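Local atomic coordinates of multifunctional non-homologous end joining DNA repair protein LigD (Mycobacterium tuberculosis, PDB entry 2IRX), a protein that probably repairs DNA double-strand breaks together with Ku by non-homologous end joining, the chain here containing its manganese-dependent primase-polymerase domain. Residues Asp34-Val39 against Tyr244-Arg249; Thr135-Asp140 against Thr184-Pro189; Thr239-Tyr244 against Thr253-Arg258. One frame throughout, in Å; residues are numbered along the deposited sequence.

Contact 1 (Asp34-Val39 against Tyr244-Arg249). With GTP (guanosine-5'-triphosphate), chain C.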
loop_
_atom_site.group_PDB
_atom_site.type_symbol
_atom_site.label_atom_id
_atom_site.label_comp_id
_atom_site.label_asym_id
_atom_site.label_seq_id
_atom_site.Cartn_x
_atom_site.Cartn_y
_atom_site.Cartn_z
ATOM N N ASP A 34 7.923 17.467 2.433
ATOM C CA ASP A 34 9.077 17.107 3.258
ATOM C C ASP A 34 9.101 15.591 3.597
ATOM O O ASP A 34 10.137 14.916 3.460
ATOM C CB ASP A 34 9.086 17.978 4.517
ATOM C CG ASP A 34 10.344 17.806 5.338
ATOM O OD1 ASP A 34 11.438 17.661 4.764
ATOM O OD2 ASP A 34 10.225 17.833 6.567
ATOM N N TYR A 35 7.956 15.077 4.043
ATOM C CA TYR A 35 7.830 13.645 4.301
ATOM C C TYR A 35 8.192 12.760 3.083
ATOM O O TYR A 35 9.005 11.817 3.192
ATOM C CB TYR A 35 6.405 13.302 4.802
ATOM C CG TYR A 35 6.263 11.788 4.944
ATOM C CD1 TYR A 35 6.931 11.098 5.977
ATOM C CD2 TYR A 35 5.515 11.049 4.010
ATOM C CE1 TYR A 35 6.830 9.700 6.093
ATOM C CE2 TYR A 35 5.426 9.672 4.095
ATOM C CZ TYR A 35 6.091 8.995 5.127
ATOM O OH TYR A 35 5.992 7.610 5.160
ATOM N N TYR A 36 7.548 13.030 1.938
ATOM C CA TYR A 36 7.800 12.233 0.761
ATOM C C TYR A 36 9.246 12.358 0.258
ATOM O O TYR A 36 9.819 11.371 -0.204
ATOM C CB TYR A 36 6.758 12.517 -0.340
ATOM C CG TYR A 36 5.474 11.740 -0.114
ATOM C CD1 TYR A 36 5.512 10.339 0.149
ATOM C CD2 TYR A 36 4.220 12.370 -0.170
ATOM C CE1 TYR A 36 4.372 9.611 0.352
ATOM C CE2 TYR A 36 3.039 11.635 0.044
ATOM C CZ TYR A 36 3.130 10.245 0.292
ATOM O OH TYR A 36 2.004 9.479 0.491
ATOM N N ALA A 37 9.853 13.543 0.424
ATOM C CA ALA A 37 11.301 13.705 0.131
ATOM C C ALA A 37 12.126 12.790 1.047
ATOM O O ALA A 37 13.073 12.087 0.584
ATOM C CB ALA A 37 11.715 15.134 0.322
ATOM N N GLY A 38 11.736 12.786 2.323
ATOM C CA GLY A 38 12.392 12.043 3.389
ATOM C C GLY A 38 12.310 10.543 3.185
ATOM O O GLY A 38 13.266 9.842 3.473
ATOM N N VAL A 39 11.176 10.059 2.684
ATOM C CA VAL A 39 11.008 8.603 2.467
ATOM C C VAL A 39 11.315 8.120 1.056
ATOM O O VAL A 39 11.216 6.921 0.804
ATOM C CB VAL A 39 9.613 8.031 2.937
ATOM C CG1 VAL A 39 9.398 8.301 4.412
ATOM C CG2 VAL A 39 8.449 8.554 2.075
ATOM N N TYR A 244 4.853 3.052 3.147
ATOM C CA TYR A 244 5.341 4.426 3.378
ATOM C C TYR A 244 4.360 5.543 2.931
ATOM O O TYR A 244 4.558 6.704 3.242
ATOM C CB TYR A 244 6.754 4.640 2.785
ATOM C CG TYR A 244 7.802 3.753 3.397
ATOM C CD1 TYR A 244 8.299 4.011 4.681
ATOM C CD2 TYR A 244 8.328 2.679 2.684
ATOM C CE1 TYR A 244 9.292 3.181 5.262
ATOM C CE2 TYR A 244 9.327 1.843 3.245
ATOM C CZ TYR A 244 9.796 2.106 4.533
ATOM O OH TYR A 244 10.773 1.305 5.104
ATOM N N SER A 245 3.288 5.195 2.229
ATOM C CA SER A 245 2.242 6.177 1.925
ATOM C C SER A 245 1.682 6.823 3.182
ATOM O O SER A 245 1.454 6.143 4.193
ATOM C CB SER A 245 1.074 5.549 1.137
ATOM O OG SER A 245 0.183 6.575 0.714
ATOM N N LEU A 246 1.467 8.137 3.106
ATOM C CA LEU A 246 0.640 8.805 4.096
ATOM C C LEU A 246 -0.793 8.285 3.984
ATOM O O LEU A 246 -1.147 7.664 2.993
ATOM C CB LEU A 246 0.679 10.341 3.922
ATOM C CG LEU A 246 1.966 11.063 4.348
ATOM C CD1 LEU A 246 1.949 12.496 3.755
ATOM C CD2 LEU A 246 2.007 11.106 5.874
ATOM N N ARG A 247 -1.600 8.548 5.012
ATOM C CA ARG A 247 -3.038 8.259 4.963
ATOM C C ARG A 247 -3.858 9.555 4.965
ATOM O O ARG A 247 -3.540 10.507 5.665
ATOM C CB ARG A 247 -3.495 7.436 6.178
ATOM C CG ARG A 247 -2.735 6.131 6.401
ATOM C CD ARG A 247 -2.724 5.212 5.195
ATOM N NE ARG A 247 -4.001 5.058 4.488
ATOM C CZ ARG A 247 -4.637 3.904 4.239
ATOM N NH1 ARG A 247 -5.749 3.934 3.503
ATOM N NH2 ARG A 247 -4.189 2.716 4.697
ATOM N N GLY A 248 -4.944 9.537 4.224
ATOM C CA GLY A 248 -5.949 10.618 4.272
ATOM C C GLY A 248 -6.920 10.337 5.404
ATOM O O GLY A 248 -8.030 9.918 5.159
ATOM N N ARG A 249 -6.478 10.544 6.639
ATOM C CA ARG A 249 -7.268 10.288 7.851
ATOM C C ARG A 249 -7.039 11.507 8.731
ATOM O O ARG A 249 -6.257 12.387 8.349
ATOM C CB ARG A 249 -6.793 8.998 8.571
ATOM C CG ARG A 249 -6.837 7.704 7.734
ATOM C CD ARG A 249 -8.287 7.298 7.442
ATOM N NE ARG A 249 -8.420 5.987 6.789
ATOM C CZ ARG A 249 -8.362 5.755 5.476
ATOM N NH1 ARG A 249 -8.127 6.743 4.594
ATOM N NH2 ARG A 249 -8.523 4.497 5.048
HETATM P PG GTP C . -7.880 0.008 6.781
HETATM O O1G GTP C . -6.778 -0.424 7.671
HETATM O O2G GTP C . -8.723 -1.167 6.331
HETATM O O3G GTP C . -8.706 1.108 7.391
HETATM O O3B GTP C . -7.122 0.704 5.523
HETATM P PB GTP C . -6.851 0.121 4.054
HETATM O O1B GTP C . -6.617 -1.355 4.059
HETATM O O2B GTP C . -5.686 0.814 3.462
HETATM O O3A GTP C . -8.260 0.363 3.350
HETATM P PA GTP C . -8.760 1.401 2.224
HETATM O O1A GTP C . -7.920 2.651 2.208
HETATM O O2A GTP C . -10.218 1.628 2.550
HETATM O "O5'" GTP C . -8.599 0.589 0.865
HETATM C "C5'" GTP C . -9.214 -0.686 0.640
HETATM C "C4'" GTP C . -9.164 -1.017 -0.858
HETATM O "O4'" GTP C . -9.796 -0.031 -1.675
HETATM C "C3'" GTP C . -7.741 -1.115 -1.374
HETATM O "O3'" GTP C . -7.804 -2.060 -2.409
HETATM C "C2'" GTP C . -7.467 0.275 -1.969
HETATM O "O2'" GTP C . -6.470 0.394 -2.974
HETATM C "C1'" GTP C . -8.839 0.658 -2.500
HETATM N N9 GTP C . -9.279 2.054 -2.341
HETATM C C8 GTP C . -9.025 2.942 -1.325
HETATM N N7 GTP C . -9.726 4.067 -1.589
HETATM C C5 GTP C . -10.445 3.881 -2.728
HETATM C C6 GTP C . -11.344 4.694 -3.430
HETATM O O6 GTP C . -11.599 5.836 -3.038
HETATM N N1 GTP C . -11.951 4.193 -4.579
HETATM C C2 GTP C . -11.679 2.913 -5.035
HETATM N N2 GTP C . -12.261 2.465 -6.156
HETATM N N3 GTP C . -10.778 2.110 -4.334
HETATM C C4 GTP C . -10.180 2.604 -3.196
#

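Contact 2 (Thr135-Asp140 against Thr184-Pro189). With MN (manganese (II) ion), chain B; GTP (guanosine-5'-triphosphate), chain C.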
loop_
_atom_site.group_PDB
_atom_site.type_symbol
_atom_site.label_atom_id
_atom_site.label_comp_id
_atom_site.label_asym_id
_atom_site.label_seq_id
_atom_site.Cartn_x
_atom_site.Cartn_y
_atom_site.Cartn_z
ATOM N N THR A 135 4.678 -9.828 -8.261
ATOM C CA THR A 135 6.025 -9.919 -7.666
ATOM C C THR A 135 5.964 -10.146 -6.158
ATOM O O THR A 135 6.954 -10.514 -5.522
ATOM C CB THR A 135 6.898 -8.680 -7.972
ATOM O OG1 THR A 135 6.496 -7.588 -7.140
ATOM C CG2 THR A 135 6.793 -8.287 -9.458
ATOM N N ARG A 136 4.791 -9.902 -5.591
ATOM C CA ARG A 136 4.560 -10.155 -4.178
ATOM C C ARG A 136 3.096 -10.515 -3.983
ATOM O O ARG A 136 2.260 -10.164 -4.823
ATOM C CB ARG A 136 4.959 -8.934 -3.331
ATOM C CG ARG A 136 4.195 -7.654 -3.650
ATOM C CD ARG A 136 4.980 -6.414 -3.250
ATOM N NE ARG A 136 4.139 -5.239 -3.410
ATOM C CZ ARG A 136 4.576 -4.001 -3.627
ATOM N NH1 ARG A 136 5.880 -3.736 -3.702
ATOM N NH2 ARG A 136 3.687 -3.017 -3.773
ATOM N N LEU A 137 2.802 -11.210 -2.883
ATOM C CA LEU A 137 1.418 -11.363 -2.406
ATOM C C LEU A 137 1.123 -10.261 -1.384
ATOM O O LEU A 137 2.019 -9.817 -0.641
ATOM C CB LEU A 137 1.186 -12.708 -1.698
ATOM C CG LEU A 137 1.570 -14.026 -2.352
ATOM C CD1 LEU A 137 1.547 -15.144 -1.311
ATOM C CD2 LEU A 137 0.633 -14.309 -3.505
ATOM N N VAL A 138 -0.123 -9.825 -1.343
ATOM C CA VAL A 138 -0.592 -8.955 -0.265
ATOM C C VAL A 138 -1.855 -9.524 0.410
ATOM O O VAL A 138 -2.739 -10.080 -0.252
ATOM C CB VAL A 138 -0.854 -7.474 -0.756
ATOM C CG1 VAL A 138 -2.070 -7.370 -1.696
ATOM C CG2 VAL A 138 -1.034 -6.490 0.459
ATOM N N PHE A 139 -1.925 -9.324 1.724
ATOM C CA PHE A 139 -3.108 -9.637 2.517
ATOM C C PHE A 139 -3.502 -8.372 3.256
ATOM O O PHE A 139 -2.671 -7.702 3.881
ATOM C CB PHE A 139 -2.822 -10.766 3.510
ATOM C CG PHE A 139 -2.491 -12.083 2.858
ATOM C CD1 PHE A 139 -3.496 -13.037 2.627
ATOM C CD2 PHE A 139 -1.183 -12.373 2.496
ATOM C CE1 PHE A 139 -3.192 -14.278 1.994
ATOM C CE2 PHE A 139 -0.851 -13.611 1.889
ATOM C CZ PHE A 139 -1.867 -14.557 1.638
ATOM N N ASP A 140 -4.780 -8.054 3.161
ATOM C CA ASP A 140 -5.360 -6.881 3.771
ATOM C C ASP A 140 -6.210 -7.387 4.951
ATOM O O ASP A 140 -7.257 -8.013 4.767
ATOM C CB ASP A 140 -6.169 -6.122 2.699
ATOM C CG ASP A 140 -6.875 -4.877 3.240
ATOM O OD1 ASP A 140 -6.626 -4.476 4.391
ATOM O OD2 ASP A 140 -7.685 -4.266 2.489
ATOM N N THR A 184 4.453 -10.651 0.995
ATOM C CA THR A 184 5.421 -11.735 0.850
ATOM C C THR A 184 5.980 -11.711 -0.571
ATOM O O THR A 184 5.207 -11.772 -1.529
ATOM C CB THR A 184 4.895 -13.147 1.352
ATOM O OG1 THR A 184 5.092 -14.187 0.377
ATOM C CG2 THR A 184 3.500 -13.106 1.886
ATOM N N PRO A 185 7.315 -11.553 -0.698
ATOM C CA PRO A 185 7.971 -11.526 -2.010
ATOM C C PRO A 185 7.893 -12.898 -2.672
ATOM O O PRO A 185 8.037 -13.914 -1.993
ATOM C CB PRO A 185 9.428 -11.158 -1.684
ATOM C CG PRO A 185 9.634 -11.560 -0.258
ATOM C CD PRO A 185 8.287 -11.405 0.410
ATOM N N LEU A 186 7.623 -12.904 -3.976
ATOM C CA LEU A 186 7.581 -14.126 -4.761
ATOM C C LEU A 186 8.885 -14.224 -5.548
ATOM O O LEU A 186 9.206 -13.348 -6.364
ATOM C CB LEU A 186 6.371 -14.144 -5.706
ATOM C CG LEU A 186 4.989 -14.127 -5.051
ATOM C CD1 LEU A 186 3.908 -13.797 -6.073
ATOM C CD2 LEU A 186 4.701 -15.448 -4.341
ATOM N N ASP A 187 9.626 -15.292 -5.276
ATOM C CA ASP A 187 10.939 -15.530 -5.878
ATOM C C ASP A 187 10.826 -15.850 -7.363
ATOM O O ASP A 187 11.603 -15.339 -8.175
ATOM C CB ASP A 187 11.654 -16.673 -5.146
ATOM C CG ASP A 187 12.074 -16.298 -3.728
ATOM O OD1 ASP A 187 12.438 -15.113 -3.488
ATOM O OD2 ASP A 187 12.056 -17.203 -2.856
ATOM N N GLU A 188 9.868 -16.713 -7.704
ATOM C CA GLU A 188 9.587 -17.083 -9.090
ATOM C C GLU A 188 8.340 -16.343 -9.602
ATOM O O GLU A 188 7.482 -15.962 -8.805
ATOM C CB GLU A 188 9.402 -18.603 -9.214
ATOM C CG GLU A 188 8.352 -19.197 -8.260
ATOM C CD GLU A 188 8.149 -20.695 -8.446
ATOM O OE1 GLU A 188 7.151 -21.227 -7.905
ATOM O OE2 GLU A 188 8.977 -21.344 -9.130
ATOM N N PRO A 189 8.239 -16.153 -10.938
ATOM C CA PRO A 189 7.087 -15.459 -11.534
ATOM C C PRO A 189 5.771 -16.220 -11.335
ATOM O O PRO A 189 5.732 -17.448 -11.491
ATOM C CB PRO A 189 7.442 -15.395 -13.030
ATOM C CG PRO A 189 8.913 -15.697 -13.119
ATOM C CD PRO A 189 9.197 -16.604 -11.968
HETATM MN MN MN B . -7.870 -2.850 5.205
HETATM P PG GTP C . -7.880 0.008 6.781
HETATM O O1G GTP C . -6.778 -0.424 7.671
HETATM O O2G GTP C . -8.723 -1.167 6.331
HETATM O O3G GTP C . -8.706 1.108 7.391
HETATM O O3B GTP C . -7.122 0.704 5.523
HETATM P PB GTP C . -6.851 0.121 4.054
HETATM O O1B GTP C . -6.617 -1.355 4.059
HETATM O O2B GTP C . -5.686 0.814 3.462
HETATM O O3A GTP C . -8.260 0.363 3.350
HETATM P PA GTP C . -8.760 1.401 2.224
HETATM O O1A GTP C . -7.920 2.651 2.208
HETATM O O2A GTP C . -10.218 1.628 2.550
HETATM O "O5'" GTP C . -8.599 0.589 0.865
HETATM C "C5'" GTP C . -9.214 -0.686 0.640
HETATM C "C4'" GTP C . -9.164 -1.017 -0.858
HETATM O "O4'" GTP C . -9.796 -0.031 -1.675
HETATM C "C3'" GTP C . -7.741 -1.115 -1.374
HETATM O "O3'" GTP C . -7.804 -2.060 -2.409
HETATM C "C2'" GTP C . -7.467 0.275 -1.969
HETATM O "O2'" GTP C . -6.470 0.394 -2.974
HETATM C "C1'" GTP C . -8.839 0.658 -2.500
HETATM N N9 GTP C . -9.279 2.054 -2.341
HETATM C C8 GTP C . -9.025 2.942 -1.325
HETATM N N7 GTP C . -9.726 4.067 -1.589
HETATM C C5 GTP C . -10.445 3.881 -2.728
HETATM C C6 GTP C . -11.344 4.694 -3.430
HETATM O O6 GTP C . -11.599 5.836 -3.038
HETATM N N1 GTP C . -11.951 4.193 -4.579
HETATM C C2 GTP C . -11.679 2.913 -5.035
HETATM N N2 GTP C . -12.261 2.465 -6.156
HETATM N N3 GTP C . -10.778 2.110 -4.334
HETATM C C4 GTP C . -10.180 2.604 -3.196
HETATM O O HOH W 1 -9.539 -2.819 3.826
HETATM O O HOH W 2 -6.080 -3.090 6.940
#

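Contact 3 (Thr239-Tyr244 against Thr253-Arg258). With GTP (guanosine-5'-triphosphate), chain C.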
loop_
_atom_site.group_PDB
_atom_site.type_symbol
_atom_site.label_atom_id
_atom_site.label_comp_id
_atom_site.label_asym_id
_atom_site.label_seq_id
_atom_site.Cartn_x
_atom_site.Cartn_y
_atom_site.Cartn_z
ATOM N N THR A 239 -5.764 -2.714 -6.249
ATOM C CA THR A 239 -4.592 -2.009 -5.702
ATOM C C THR A 239 -4.564 -2.182 -4.178
ATOM O O THR A 239 -5.518 -2.676 -3.599
ATOM C CB THR A 239 -4.628 -0.470 -6.041
ATOM O OG1 THR A 239 -5.856 0.108 -5.568
ATOM C CG2 THR A 239 -4.458 -0.212 -7.564
ATOM N N THR A 240 -3.447 -1.811 -3.563
ATOM C CA THR A 240 -3.310 -1.693 -2.117
ATOM C C THR A 240 -2.411 -0.487 -1.912
ATOM O O THR A 240 -1.467 -0.265 -2.692
ATOM C CB THR A 240 -2.681 -2.972 -1.473
ATOM O OG1 THR A 240 -3.501 -4.124 -1.815
ATOM C CG2 THR A 240 -2.614 -2.825 0.065
ATOM N N ILE A 241 -2.685 0.282 -0.865
ATOM C CA ILE A 241 -1.852 1.445 -0.552
ATOM C C ILE A 241 -0.362 1.038 -0.491
ATOM O O ILE A 241 -0.010 -0.036 0.060
ATOM C CB ILE A 241 -2.299 2.158 0.743
ATOM C CG1 ILE A 241 -1.722 3.590 0.781
ATOM C CG2 ILE A 241 -1.925 1.317 2.032
ATOM C CD1 ILE A 241 -2.375 4.450 1.843
ATOM N N ALA A 242 0.502 1.880 -1.064
ATOM C CA ALA A 242 1.964 1.641 -1.041
ATOM C C ALA A 242 2.548 1.737 0.380
ATOM O O ALA A 242 2.197 2.647 1.128
ATOM C CB ALA A 242 2.695 2.631 -1.982
ATOM N N PRO A 243 3.470 0.815 0.733
ATOM C CA PRO A 243 4.281 1.012 1.942
ATOM C C PRO A 243 4.875 2.434 1.972
ATOM O O PRO A 243 5.289 2.956 0.925
ATOM C CB PRO A 243 5.389 -0.051 1.796
ATOM C CG PRO A 243 4.644 -1.187 1.072
ATOM C CD PRO A 243 3.799 -0.449 0.045
ATOM N N TYR A 244 4.853 3.052 3.147
ATOM C CA TYR A 244 5.341 4.426 3.378
ATOM C C TYR A 244 4.360 5.543 2.931
ATOM O O TYR A 244 4.558 6.704 3.242
ATOM C CB TYR A 244 6.754 4.640 2.785
ATOM C CG TYR A 244 7.802 3.753 3.397
ATOM C CD1 TYR A 244 8.299 4.011 4.681
ATOM C CD2 TYR A 244 8.328 2.679 2.684
ATOM C CE1 TYR A 244 9.292 3.181 5.262
ATOM C CE2 TYR A 244 9.327 1.843 3.245
ATOM C CZ TYR A 244 9.796 2.106 4.533
ATOM O OH TYR A 244 10.773 1.305 5.104
ATOM N N THR A 253 -0.961 9.659 9.540
ATOM C CA THR A 253 -0.354 8.362 9.821
ATOM C C THR A 253 0.118 7.743 8.502
ATOM O O THR A 253 -0.164 8.273 7.416
ATOM C CB THR A 253 -1.350 7.431 10.536
ATOM O OG1 THR A 253 -2.576 7.446 9.800
ATOM C CG2 THR A 253 -1.626 7.953 11.978
ATOM N N VAL A 254 0.836 6.627 8.607
ATOM C CA VAL A 254 1.533 6.054 7.474
ATOM C C VAL A 254 1.304 4.520 7.450
ATOM O O VAL A 254 1.177 3.880 8.540
ATOM C CB VAL A 254 3.072 6.386 7.560
ATOM C CG1 VAL A 254 3.890 5.572 6.572
ATOM C CG2 VAL A 254 3.338 7.890 7.352
ATOM N N ALA A 255 1.276 3.952 6.240
ATOM C CA ALA A 255 1.393 2.494 6.033
ATOM C C ALA A 255 2.844 2.098 6.382
ATOM O O ALA A 255 3.718 2.093 5.510
ATOM C CB ALA A 255 1.023 2.109 4.591
ATOM N N ALA A 256 3.088 1.829 7.670
ATOM C CA ALA A 256 4.460 1.749 8.226
ATOM C C ALA A 256 4.920 0.315 8.337
ATOM O O ALA A 256 4.274 -0.484 9.033
ATOM C CB ALA A 256 4.538 2.377 9.614
ATOM N N PRO A 257 6.056 -0.021 7.681
ATOM C CA PRO A 257 6.635 -1.342 7.943
ATOM C C PRO A 257 6.992 -1.557 9.413
ATOM O O PRO A 257 7.469 -0.644 10.099
ATOM C CB PRO A 257 7.879 -1.379 7.049
ATOM C CG PRO A 257 7.574 -0.402 5.937
ATOM C CD PRO A 257 6.788 0.713 6.631
ATOM N N ARG A 258 6.695 -2.754 9.892
ATOM C CA ARG A 258 6.981 -3.099 11.277
ATOM C C ARG A 258 7.867 -4.345 11.368
ATOM O O ARG A 258 8.026 -5.094 10.386
ATOM C CB ARG A 258 5.670 -3.341 12.069
ATOM C CG ARG A 258 4.549 -2.266 11.910
ATOM C CD ARG A 258 5.023 -0.833 12.248
ATOM N NE ARG A 258 5.315 -0.659 13.675
ATOM C CZ ARG A 258 4.453 -0.204 14.569
ATOM N NH1 ARG A 258 4.818 -0.084 15.835
ATOM N NH2 ARG A 258 3.231 0.153 14.193
HETATM P PG GTP C . -7.880 0.008 6.781
HETATM O O1G GTP C . -6.778 -0.424 7.671
HETATM O O2G GTP C . -8.723 -1.167 6.331
HETATM O O3G GTP C . -8.706 1.108 7.391
HETATM O O3B GTP C . -7.122 0.704 5.523
HETATM P PB GTP C . -6.851 0.121 4.054
HETATM O O1B GTP C . -6.617 -1.355 4.059
HETATM O O2B GTP C . -5.686 0.814 3.462
HETATM O O3A GTP C . -8.260 0.363 3.350
HETATM P PA GTP C . -8.760 1.401 2.224
HETATM O O1A GTP C . -7.920 2.651 2.208
HETATM O O2A GTP C . -10.218 1.628 2.550
HETATM O "O5'" GTP C . -8.599 0.589 0.865
HETATM C "C5'" GTP C . -9.214 -0.686 0.640
HETATM C "C4'" GTP C . -9.164 -1.017 -0.858
HETATM O "O4'" GTP C . -9.796 -0.031 -1.675
HETATM C "C3'" GTP C . -7.741 -1.115 -1.374
HETATM O "O3'" GTP C . -7.804 -2.060 -2.409
HETATM C "C2'" GTP C . -7.467 0.275 -1.969
HETATM O "O2'" GTP C . -6.470 0.394 -2.974
HETATM C "C1'" GTP C . -8.839 0.658 -2.500
HETATM N N9 GTP C . -9.279 2.054 -2.341
HETATM C C8 GTP C . -9.025 2.942 -1.325
HETATM N N7 GTP C . -9.726 4.067 -1.589
HETATM C C5 GTP C . -10.445 3.881 -2.728
HETATM C C6 GTP C . -11.344 4.694 -3.430
HETATM O O6 GTP C . -11.599 5.836 -3.038
HETATM N N1 GTP C . -11.951 4.193 -4.579
HETATM C C2 GTP C . -11.679 2.913 -5.035
HETATM N N2 GTP C . -12.261 2.465 -6.156
HETATM N N3 GTP C . -10.778 2.110 -4.334
HETATM C C4 GTP C . -10.180 2.604 -3.196
#

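Contact 1 (Asp34-Val39 against Tyr244-Arg249)
The buried hydroxyl of Y36 is held by two backbone groups. L246 N donates to Y36 OH over 3.0 Å at an N-H...O angle of 156°, and the same hydroxyl is hydrogen-bonded to the carbonyl of L111. One residue earlier on the helix, Y35 OH donates to Y244 O at 2.6 Å. This carbonyl oxygen lies in the plane of the Y35 ring, at its edge, and the hydroxyl is tilted 16° from the carbonyl plane. With CG anti to the backbone N (chi1 175°), the Y35 ring is directed at the loop, its hydroxyl leading.

L246 fills the angle between the two tyrosines. Its CG meets Y35 CD2 at 3.6 Å and its CD2 sits over one face of the Y35 ring, offset toward the rim. The other methyl, L246 CD1, lies 4.0 Å from Y36 CE2. Helix 29-47 is thereby fastened to the connection between strands 240-241 and 253-257 of the primase-polymerase domain, and the Y35 ring also packs on V276 and L277 of helix 273-283.

The CB of S245 points away from the helix overall. Its OG donates in plane to a lone pair of L246 O at 2.9 Å and is also hydrogen-bonded to V113 N. Beyond it the loop faces the nucleotide. R247, bent at chi2 and chi3, presents the edge of its guanidinium to the GTP phosphates, with NH2 2.7 Å from O2B and NH1 2.8 Å from O1A. A salt bridge from R247 NE to E112 steadies the group, consistent with the substrate-binding role inferred for this arginine from relatives. R249 closes the inverse gamma turn centred on G248 and adds a weak bond from NH2 to O1A, while its NE is hydrogen-bonded to S177 OG.

Contact 2 (Thr135-Asp140 against Thr184-Pro189)
Antiparallel pairing of strands 129-143 and 180-186, within the mixed sheet of the primase-polymerase domain, brings L137 opposite T184 and R136 opposite P185. L137 and T184 form a hydrogen-bonded pair: L137 N donates to T184 O at 2.8 Å, and T184 N to L137 O at 3.0 Å. T184 O is approached a second time by the CA-H of R136, whose CA is 3.2 Å away. A further bond runs from L186 N to T135 O at 2.9 Å.

The side chains of L137 and T184 lie alongside each other and point the same way. L186 crosses L137 at about a right angle, L186 CD2 touching L137 CG at 4.0 Å. This apolar face is continued by F139, whose ring meets the T184 methyl edge-on, and is covered by helices 149-164 and 192-209, through L163 and L198 among others. On the face shared by R136 and P185, the extended arginine leads away from the partner strand to a salt bridge with D291.

Farther along, strand 129-143 enters the catalytic centre of this archaeo-eukaryotic primase-type fold. D140 has CG anti to its backbone N (chi1 178°), which directs the carboxylate to the metal. D140 OD1 binds manganese at 2.2 Å; D142, GTP O2G and O1B, and two waters complete six ligands. This D-x-D arrangement matches the metal-binding role assigned by similarity. The second oxygen, D140 OD2, lies 2.7 Å from one of the metal-bound waters and is also hydrogen-bonded by Q233 NE2, so that metal, glutamine and water together would fix the rotation of the carboxylate.

Contact 3 (Thr239-Tyr244 against Thr253-Arg258)
One face of the Y244 ring carries the pyrrolidine of P257, the two side chains running at about a right angle. P257 CD makes a CH-pi contact with the ring, 4.0 Å from the centroid of Y244 and 20° off the normal, displaced toward the rim. P257 CG presses on the phenolic end, 3.6 Å from Y244 CZ. V42 and M43 of helix 29-47 also touch this ring, and its hydroxyl is hydrogen-bonded to D285.

A single backbone bond joins the two segments. Y244 N donates to A255 O at 2.8 Å. A255 is the centre of an inverse gamma turn that interrupts strand 253-257. Its methyl points at the other segment and rests 4.0 Å from I241 CG2, and close to A242 O. V254 packs with CG1 3.6 Å from Y244 O.

The contact thus couples strand 240-241, an edge strand of the four-stranded antiparallel sheet, to strand 253-257 of the larger mixed sheet, in the buried centre of the primase-polymerase domain. At its far end segment 239-244 meets the nucleotide sugar. T239 O accepts a hydrogen bond from GTP O3' at 2.6 Å, and T239 OG1 shares one with O2' at 2.7 Å. Set between the backbone N and the carbonyl carbon (chi1 56°), OG1 meets O2' while the residue's own carbonyl takes O3', in keeping with the substrate-binding role proposed for T239 by similarity.

From the N terminus, helix 29-47 supplies the first half of contact 1, whose partner follows some two hundred residues later. Inside that long loop contact 2 opens on strand 129-143 and closes on strand 180-186, wholly nested. Contact 3 then starts at 239, before contact 1 closes at 244-249, and ends at 253-258, so contacts 1 and 3 cross; they share Y244, and their centres are 9 Å apart. Contact 2 lies across the chain's centre from contact 1, and meets contact 3 where V138 packs on T240. Together they join helix 29-47, the four-stranded sheet and the mixed sheet around GTP, which all three touch.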